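Local coordinates for protein cryptic loci regulator 2 (Schizosaccharomyces pombe 972h-, PDB 5IKJ) that promotes transcriptional silencing upstream of histone deacetylases and is required for proper nucleosome positioning at heterochromatic loci and for gene silencing by the SHREC repressor complex, at residues C292-L295 with G296-R299; L319-Q322 with E323-V326; L463-V466 with S467-S470. All coordinates share one frame; numbering follows the deposited sequence.

Contact 1 (C292-L295 with G296-R299)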
ATOM      1  N   CYS A 292       7.121   9.900 -16.436  1.00 49.74           N
ATOM      2  CA  CYS A 292       7.624   8.677 -17.034  1.00 52.05           C
ATOM      3  C   CYS A 292       9.088   8.818 -17.425  1.00 58.15           C
ATOM      4  O   CYS A 292       9.678   9.901 -17.381  1.00 56.34           O
ATOM      5  CB  CYS A 292       6.788   8.300 -18.260  1.00 55.97           C
ATOM      6  SG  CYS A 292       5.015   8.312 -17.945  1.00 60.46           S
ATOM      7  N   LYS A 293       9.663   7.679 -17.805  1.00 59.54           N
ATOM      8  CA  LYS A 293      11.033   7.583 -18.291  1.00 57.36           C
ATOM      9  C   LYS A 293      11.004   6.756 -19.565  1.00 55.10           C
ATOM     10  O   LYS A 293      10.625   5.581 -19.531  1.00 59.22           O
ATOM     11  CB  LYS A 293      11.944   6.933 -17.240  1.00 61.81           C
ATOM     12  CG  LYS A 293      13.293   6.429 -17.757  1.00 61.28           C
ATOM     13  CD  LYS A 293      14.190   7.564 -18.222  1.00 67.98           C
ATOM     14  CE  LYS A 293      15.602   7.068 -18.506  1.00 54.38           C
ATOM     15  NZ  LYS A 293      15.622   5.932 -19.469  1.00 63.40           N
ATOM     16  N   GLN A 294      11.384   7.364 -20.685  1.00 53.82           N
ATOM     17  CA  GLN A 294      11.419   6.621 -21.936  1.00 53.11           C
ATOM     18  C   GLN A 294      12.409   5.469 -21.825  1.00 58.34           C
ATOM     19  O   GLN A 294      13.457   5.580 -21.183  1.00 58.30           O
ATOM     20  CB  GLN A 294      11.798   7.535 -23.102  1.00 59.20           C
ATOM     21  CG  GLN A 294      11.709   6.851 -24.459  1.00 57.54           C
ATOM     22  CD  GLN A 294      11.865   7.818 -25.618  1.00 70.05           C
ATOM     23  OE1 GLN A 294      11.787   9.034 -25.443  1.00 65.52           O
ATOM     24  NE2 GLN A 294      12.083   7.278 -26.812  1.00 54.71           N
ATOM     25  N   LEU A 295      12.063   4.350 -22.454  1.00 59.26           N
ATOM     26  CA  LEU A 295      12.884   3.147 -22.420  1.00 64.32           C
ATOM     27  C   LEU A 295      13.674   3.041 -23.717  1.00 65.94           C
ATOM     28  O   LEU A 295      13.093   3.060 -24.807  1.00 64.06           O
ATOM     29  CB  LEU A 295      12.015   1.906 -22.206  1.00 56.35           C
ATOM     30  CG  LEU A 295      11.292   1.873 -20.856  1.00 58.15           C
ATOM     31  CD1 LEU A 295      10.236   0.781 -20.824  1.00 58.25           C
ATOM     32  CD2 LEU A 295      12.284   1.687 -19.711  1.00 53.06           C
ATOM     33  N   GLY A 296      14.994   2.924 -23.591  1.00 71.55           N
ATOM     34  CA  GLY A 296      15.889   3.080 -24.716  1.00 78.56           C
ATOM     35  C   GLY A 296      16.375   4.497 -24.919  1.00 71.01           C
ATOM     36  O   GLY A 296      17.101   4.754 -25.888  1.00 78.40           O
ATOM     37  N   ASN A 297      15.996   5.420 -24.039  1.00 67.21           N
ATOM     38  CA  ASN A 297      16.376   6.820 -24.134  1.00 69.74           C
ATOM     39  C   ASN A 297      16.659   7.340 -22.733  1.00 64.82           C
ATOM     40  O   ASN A 297      16.368   6.682 -21.730  1.00 72.54           O
ATOM     41  CB  ASN A 297      15.274   7.656 -24.802  1.00 67.90           C
ATOM     42  CG  ASN A 297      15.620   8.057 -26.222  1.00 75.66           C
ATOM     43  OD1 ASN A 297      15.411   9.203 -26.621  1.00 86.55           O
ATOM     44  ND2 ASN A 297      16.159   7.118 -26.991  1.00 92.11           N
ATOM     45  N   SER A 298      17.244   8.533 -22.672  1.00 58.89           N
ATOM     46  CA  SER A 298      17.442   9.243 -21.416  1.00 67.48           C
ATOM     47  C   SER A 298      16.366  10.293 -21.174  1.00 58.00           C
ATOM     48  O   SER A 298      16.491  11.092 -20.240  1.00 67.03           O
ATOM     49  CB  SER A 298      18.823   9.902 -21.395  1.00 69.24           C
ATOM     50  OG  SER A 298      18.912  10.939 -22.357  1.00 68.87           O
ATOM     51  N   ARG A 299      15.310  10.303 -21.984  1.00 58.00           N
ATOM     52  CA  ARG A 299      14.321  11.371 -21.939  1.00 61.22           C
ATOM     53  C   ARG A 299      13.331  11.156 -20.803  1.00 59.00           C
ATOM     54  O   ARG A 299      12.800  10.055 -20.625  1.00 58.96           O
ATOM     55  CB  ARG A 299      13.573  11.456 -23.271  1.00 68.65           C
ATOM     56  CG  ARG A 299      14.306  12.235 -24.349  1.00 81.12           C
ATOM     57  CD  ARG A 299      14.413  13.709 -23.987  1.00 82.90           C
ATOM     58  NE  ARG A 299      15.783  14.201 -24.087  1.00 85.83           N
ATOM     59  CZ  ARG A 299      16.190  15.388 -23.647  1.00 96.59           C
ATOM     60  NH1 ARG A 299      15.331  16.216 -23.064  1.00 82.73           N
ATOM     61  NH2 ARG A 299      17.457  15.747 -23.785  1.00 92.75           N
TER
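Q294 and N297 lie side by side and point the same way. Their amide groups are stacked, with planes only 16° apart. The Q294 side chain starts with CG anti to the backbone N (chi1 -174°) and stays extended beyond it. Its CB lies close to R299 O and, slightly farther, to N297 CB. The next atom, CG, passes alongside the N297 methylene. Q294 CD then sits 3.5 Å from N297 CB, the closest approach of the two side chains. At the tip the two amide atoms part. Q294 NE2 lies 3.7 Å from N297 CG, while Q294 OE1 turns to R299 CB, also at 3.7 Å. This is a van der Waals stack, and no hydrogen bond joins the two amides. N297 ND2 instead donates to G296 O at 2.8 Å.

The stack covers one side of a beta-hairpin turn, which links strand 288-294 to strand 300-304 in an antiparallel sheet. Q294 N donates to R299 O at 3.0 Å. C292 is paired with Y301 further along the strands. G296 takes a positive phi (91°) where the chain reverses.

The K293 chain bends about CB-CG and again about CD-CE. K293 NZ donates hydrogen bonds to Q294 O at 2.8 Å and to N297 O at 2.5 Å, the second being so short that its exact length is doubtful. Q294 O and N297 O are both acceptors, and the shared ammonium probably offsets their repulsion. K293 NZ also donates a hydrogen bond to N526 O, a third backbone carbonyl.

Contact 2 (L319-Q322 with E323-V326)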
ATOM      1  N   LEU A 319      10.577  -5.403 -33.677  1.00110.91           N
ATOM      2  CA  LEU A 319      11.747  -6.241 -33.437  1.00111.82           C
ATOM      3  C   LEU A 319      13.015  -5.585 -33.973  1.00109.27           C
ATOM      4  O   LEU A 319      14.091  -5.721 -33.377  1.00106.26           O
ATOM      5  CB  LEU A 319      11.539  -7.611 -34.084  1.00111.08           C
ATOM      6  CG  LEU A 319      10.173  -8.272 -33.860  1.00103.09           C
ATOM      7  CD1 LEU A 319       9.863  -9.251 -34.982  1.00104.52           C
ATOM      8  CD2 LEU A 319      10.124  -8.964 -32.510  1.00 98.13           C
ATOM      9  N   GLN A 320      12.906  -4.866 -35.090  1.00108.34           N
ATOM     10  CA  GLN A 320      14.058  -4.245 -35.729  1.00107.76           C
ATOM     11  C   GLN A 320      14.353  -2.845 -35.208  1.00 99.80           C
ATOM     12  O   GLN A 320      15.390  -2.275 -35.567  1.00 97.60           O
ATOM     13  CB  GLN A 320      13.854  -4.181 -37.249  1.00106.37           C
ATOM     14  CG  GLN A 320      13.815  -5.537 -37.937  1.00105.99           C
ATOM     15  CD  GLN A 320      12.512  -6.276 -37.703  1.00106.45           C
ATOM     16  OE1 GLN A 320      11.711  -5.889 -36.852  1.00114.39           O
ATOM     17  NE2 GLN A 320      12.291  -7.342 -38.462  1.00 96.70           N
ATOM     18  N   LYS A 321      13.479  -2.274 -34.380  1.00100.95           N
ATOM     19  CA  LYS A 321      13.698  -0.943 -33.817  1.00 93.13           C
ATOM     20  C   LYS A 321      14.522  -1.116 -32.548  1.00 96.71           C
ATOM     21  O   LYS A 321      13.996  -1.468 -31.490  1.00 92.52           O
ATOM     22  CB  LYS A 321      12.371  -0.239 -33.560  1.00 86.76           C
ATOM     23  CG  LYS A 321      12.365   1.224 -33.974  1.00 87.87           C
ATOM     24  CD  LYS A 321      10.960   1.810 -33.958  1.00 95.04           C
ATOM     25  CE  LYS A 321      10.974   3.317 -34.167  1.00 85.69           C
ATOM     26  NZ  LYS A 321      11.725   4.023 -33.094  1.00 90.57           N
ATOM     27  N   GLN A 322      15.828  -0.862 -32.663  1.00100.66           N
ATOM     28  CA  GLN A 322      16.776  -1.242 -31.620  1.00100.01           C
ATOM     29  C   GLN A 322      16.369  -0.711 -30.250  1.00 96.69           C
ATOM     30  O   GLN A 322      16.479  -1.423 -29.244  1.00 93.04           O
ATOM     31  CB  GLN A 322      18.169  -0.738 -31.998  1.00101.08           C
ATOM     32  CG  GLN A 322      19.308  -1.391 -31.235  1.00104.70           C
ATOM     33  CD  GLN A 322      20.661  -1.081 -31.846  1.00118.93           C
ATOM     34  OE1 GLN A 322      20.754  -0.366 -32.845  1.00118.47           O
ATOM     35  NE2 GLN A 322      21.719  -1.620 -31.251  1.00119.25           N
ATOM     36  N   GLU A 323      15.903   0.537 -30.184  1.00 99.02           N
ATOM     37  CA  GLU A 323      15.603   1.138 -28.888  1.00 97.34           C
ATOM     38  C   GLU A 323      14.369   0.528 -28.232  1.00 96.35           C
ATOM     39  O   GLU A 323      14.163   0.728 -27.030  1.00 89.56           O
ATOM     40  CB  GLU A 323      15.431   2.653 -29.033  1.00 90.13           C
ATOM     41  CG  GLU A 323      14.077   3.107 -29.558  1.00 98.49           C
ATOM     42  CD  GLU A 323      13.713   2.464 -30.879  1.00103.91           C
ATOM     43  OE1 GLU A 323      14.615   2.301 -31.727  1.00105.96           O
ATOM     44  OE2 GLU A 323      12.529   2.116 -31.065  1.00108.71           O
ATOM     45  N   HIS A 324      13.545  -0.206 -28.985  1.00 86.57           N
ATOM     46  CA  HIS A 324      12.414  -0.913 -28.395  1.00 82.92           C
ATOM     47  C   HIS A 324      12.838  -2.123 -27.572  1.00 81.13           C
ATOM     48  O   HIS A 324      11.990  -2.718 -26.900  1.00 71.44           O
ATOM     49  CB  HIS A 324      11.447  -1.382 -29.487  1.00 77.43           C
ATOM     50  CG  HIS A 324      10.418  -0.365 -29.875  1.00 75.45           C
ATOM     51  ND1 HIS A 324       9.359  -0.668 -30.702  1.00 71.79           N
ATOM     52  CD2 HIS A 324      10.279   0.943 -29.551  1.00 75.04           C
ATOM     53  CE1 HIS A 324       8.612   0.407 -30.873  1.00 70.83           C
ATOM     54  NE2 HIS A 324       9.149   1.399 -30.185  1.00 76.83           N
ATOM     55  N   LEU A 325      14.119  -2.498 -27.602  1.00 83.53           N
ATOM     56  CA  LEU A 325      14.548  -3.753 -26.999  1.00 71.64           C
ATOM     57  C   LEU A 325      14.686  -3.669 -25.485  1.00 71.26           C
ATOM     58  O   LEU A 325      14.739  -4.713 -24.827  1.00 73.49           O
ATOM     59  CB  LEU A 325      15.874  -4.199 -27.620  1.00 71.71           C
ATOM     60  CG  LEU A 325      15.844  -4.415 -29.136  1.00 84.83           C
ATOM     61  CD1 LEU A 325      17.225  -4.798 -29.640  1.00 78.64           C
ATOM     62  CD2 LEU A 325      14.817  -5.469 -29.531  1.00 81.25           C
ATOM     63  N   VAL A 326      14.750  -2.464 -24.917  1.00 66.17           N
ATOM     64  CA  VAL A 326      14.706  -2.342 -23.464  1.00 69.27           C
ATOM     65  C   VAL A 326      13.306  -2.658 -22.956  1.00 68.39           C
ATOM     66  O   VAL A 326      13.137  -3.374 -21.962  1.00 71.34           O
ATOM     67  CB  VAL A 326      15.161  -0.938 -23.024  1.00 67.36           C
ATOM     68  CG1 VAL A 326      15.198  -0.842 -21.503  1.00 70.88           C
ATOM     69  CG2 VAL A 326      16.526  -0.605 -23.611  1.00 74.74           C
TER
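K321 and H324 meet in the turn that leads into helix 325-330. H324 N donates to K321 O at 2.8 Å, and one residue later L325 N donates to Q322 O at 3.1 Å. Both are bonds from a residue to the third one before it.

The K321 side chain meets two partners, both on the same side of it. Its CD lies over one face of the H324 ring, 4.2 Å from the centroid, a CH-pi contact offset toward the rim. Its NZ forms a salt bridge with E323 OE2 at 2.9 Å, though the hydrogen bond in it is weak. E323 CG sits between its own backbone N and carbonyl carbon (chi1 80°), and a bend at chi2 folds the carboxylate back over the lysine chain. On L325, CG rests 3.1 Å from Q322 O, and CD2 reaches L319 O.

The contact is mostly at the surface, but H324 is buried. Its ND1 accepts a hydrogen bond from D318 N, which limits the ring's rotation. The ring also meets W249 of strand 247-252 edge-to-face, so the turn before the helix meets a strand of the five-stranded sheet.

Contact 3 (L463-V466 with S467-S470)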
ATOM      1  N   LEU A 463     -15.601  -1.829  -8.234  1.00 60.43           N
ATOM      2  CA  LEU A 463     -16.671  -2.232  -9.140  1.00 59.65           C
ATOM      3  C   LEU A 463     -17.955  -1.446  -8.898  1.00 56.69           C
ATOM      4  O   LEU A 463     -18.710  -1.198  -9.844  1.00 56.01           O
ATOM      5  CB  LEU A 463     -16.938  -3.733  -9.006  1.00 59.70           C
ATOM      6  CG  LEU A 463     -15.844  -4.664  -9.538  1.00 54.63           C
ATOM      7  CD1 LEU A 463     -16.237  -6.120  -9.332  1.00 61.10           C
ATOM      8  CD2 LEU A 463     -15.549  -4.404 -11.011  1.00 58.05           C
ATOM      9  N   GLN A 464     -18.223  -1.050  -7.651  1.00 51.95           N
ATOM     10  CA  GLN A 464     -19.355  -0.167  -7.391  1.00 63.43           C
ATOM     11  C   GLN A 464     -19.247   1.111  -8.211  1.00 67.48           C
ATOM     12  O   GLN A 464     -20.248   1.606  -8.742  1.00 79.71           O
ATOM     13  CB  GLN A 464     -19.433   0.173  -5.902  1.00 62.60           C
ATOM     14  CG  GLN A 464     -19.801  -0.989  -4.994  1.00 61.99           C
ATOM     15  CD  GLN A 464     -19.776  -0.601  -3.526  1.00 64.02           C
ATOM     16  OE1 GLN A 464     -19.407   0.521  -3.177  1.00 71.70           O
ATOM     17  NE2 GLN A 464     -20.170  -1.528  -2.660  1.00 71.72           N
ATOM     18  N   MET A 465     -18.035   1.659  -8.327  1.00 61.23           N
ATOM     19  CA  MET A 465     -17.848   2.900  -9.069  1.00 62.93           C
ATOM     20  C   MET A 465     -17.956   2.667 -10.570  1.00 65.74           C
ATOM     21  O   MET A 465     -18.553   3.478 -11.288  1.00 67.92           O
ATOM     22  CB  MET A 465     -16.496   3.518  -8.711  1.00 64.81           C
ATOM     23  CG  MET A 465     -16.419   4.049  -7.285  1.00 65.42           C
ATOM     24  SD  MET A 465     -17.506   5.460  -6.985  1.00 74.41           S
ATOM     25  CE  MET A 465     -16.858   6.662  -8.146  1.00 66.28           C
ATOM     26  N   VAL A 466     -17.385   1.567 -11.068  1.00 61.71           N
ATOM     27  CA  VAL A 466     -17.537   1.231 -12.480  1.00 62.95           C
ATOM     28  C   VAL A 466     -19.009   1.103 -12.838  1.00 69.44           C
ATOM     29  O   VAL A 466     -19.420   1.453 -13.951  1.00 72.86           O
ATOM     30  CB  VAL A 466     -16.761  -0.062 -12.812  1.00 60.66           C
ATOM     31  CG1 VAL A 466     -17.057  -0.528 -14.235  1.00 62.68           C
ATOM     32  CG2 VAL A 466     -15.267   0.156 -12.633  1.00 62.84           C
ATOM     33  N   SER A 467     -19.828   0.603 -11.911  1.00 67.02           N
ATOM     34  CA  SER A 467     -21.253   0.455 -12.181  1.00 80.22           C
ATOM     35  C   SER A 467     -21.943   1.812 -12.258  1.00 71.45           C
ATOM     36  O   SER A 467     -22.779   2.040 -13.139  1.00 72.67           O
ATOM     37  CB  SER A 467     -21.900  -0.419 -11.105  1.00 70.99           C
ATOM     38  OG  SER A 467     -21.427  -1.753 -11.180  1.00 71.35           O
ATOM     39  N   LYS A 468     -21.603   2.725 -11.345  1.00 67.49           N
ATOM     40  CA  LYS A 468     -22.202   4.056 -11.367  1.00 71.09           C
ATOM     41  C   LYS A 468     -21.796   4.835 -12.612  1.00 76.94           C
ATOM     42  O   LYS A 468     -22.577   5.651 -13.113  1.00 84.17           O
ATOM     43  CB  LYS A 468     -21.798   4.834 -10.115  1.00 72.51           C
ATOM     44  CG  LYS A 468     -22.262   4.210  -8.806  1.00 79.16           C
ATOM     45  CD  LYS A 468     -21.494   4.769  -7.613  1.00 68.18           C
ATOM     46  CE  LYS A 468     -21.657   6.277  -7.481  1.00 76.97           C
ATOM     47  NZ  LYS A 468     -20.889   6.820  -6.326  1.00 87.74           N
ATOM     48  N   LEU A 469     -20.590   4.599 -13.124  1.00 72.87           N
ATOM     49  CA  LEU A 469     -20.029   5.400 -14.204  1.00 65.45           C
ATOM     50  C   LEU A 469     -20.131   4.734 -15.570  1.00 69.68           C
ATOM     51  O   LEU A 469     -19.617   5.283 -16.549  1.00 74.36           O
ATOM     52  CB  LEU A 469     -18.561   5.721 -13.904  1.00 67.03           C
ATOM     53  CG  LEU A 469     -18.280   6.398 -12.561  1.00 62.18           C
ATOM     54  CD1 LEU A 469     -16.787   6.642 -12.405  1.00 71.28           C
ATOM     55  CD2 LEU A 469     -19.056   7.700 -12.431  1.00 72.63           C
ATOM     56  N   SER A 470     -20.774   3.574 -15.666  1.00 65.93           N
ATOM     57  CA  SER A 470     -20.941   2.908 -16.948  1.00 73.23           C
ATOM     58  C   SER A 470     -22.207   2.068 -16.907  1.00 72.99           C
ATOM     59  O   SER A 470     -22.820   1.876 -15.853  1.00 80.63           O
ATOM     60  CB  SER A 470     -19.729   2.035 -17.291  1.00 69.37           C
ATOM     61  OG  SER A 470     -19.633   0.925 -16.415  1.00 76.36           O
TER
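M465 and K468 cross obliquely on one side of helix 461-469. The M465 sulfur lies beside the K468 chain. The lysine chain bends at chi3 (59°), which carries NZ toward the sulfur. K468 NZ and M465 SD come within 3.7 Å, a loose approach. Nearer its base, K468 CG lies 3.3 Å from Q464 O, the carbonyl that also accepts from K468 N.

L469 stands one step further along the helix. Its CD1 is 4.3 Å from M465 CE, an apolar contact at the ends of the two side chains. L469 CG also packs beside M465 O, which takes the backbone bond from L469 N at 3.0 Å.

Two serines turn back on the helix. S467 OG lies beside its own backbone N (chi1 -67°) and donates to L463 O at 3.1 Å. S467 N donates to the same oxygen at 3.0 Å. The two donors come from opposite faces of the carbonyl plane, so L463 O is gripped twice. S470 OG donates to V466 O. The modelled length of that bond, 2.5 Å, is doubtful. V466 CG1 lies alongside the same hydroxyl at 3.7 Å.

M465 and L469 face helix 278-285, where both touch F284. L463, V466 and S467 touch F474 of strand 472-476. S470 OG has a further weak bond to T472 OG1, where the chain passes into that strand. A serine hydroxyl bonded to the carbonyl four residues back is a familiar helix motif. It occurs twice here, from S467 within the helix and from S470 just beyond L469, inside the Clr2 family region assigned to the SH3 clan.

The contacts follow one another along the chain, each closing before the next opens. Contacts 1 and 2 are neighbours, with centres 13 Å apart. They touch where G296 N meets V326 CG2 at 3.8 Å. Both lie at one end of the strands of the five-stranded antiparallel sheet: contact 1 is the 288-294/300-304 hairpin turn, and contact 2 leads into helix 325-330, which packs on L295. Contact 3 is remote, about 35 Å from contact 1 and 39 Å from contact 2 between centres. Its helix joins strands 425-436 and 472-476 of the ten-stranded mixed sheet. It meets helix 278-285, which in sequence lies between strands 255-266 and 288-294, so this packing brings the two sheet regions together.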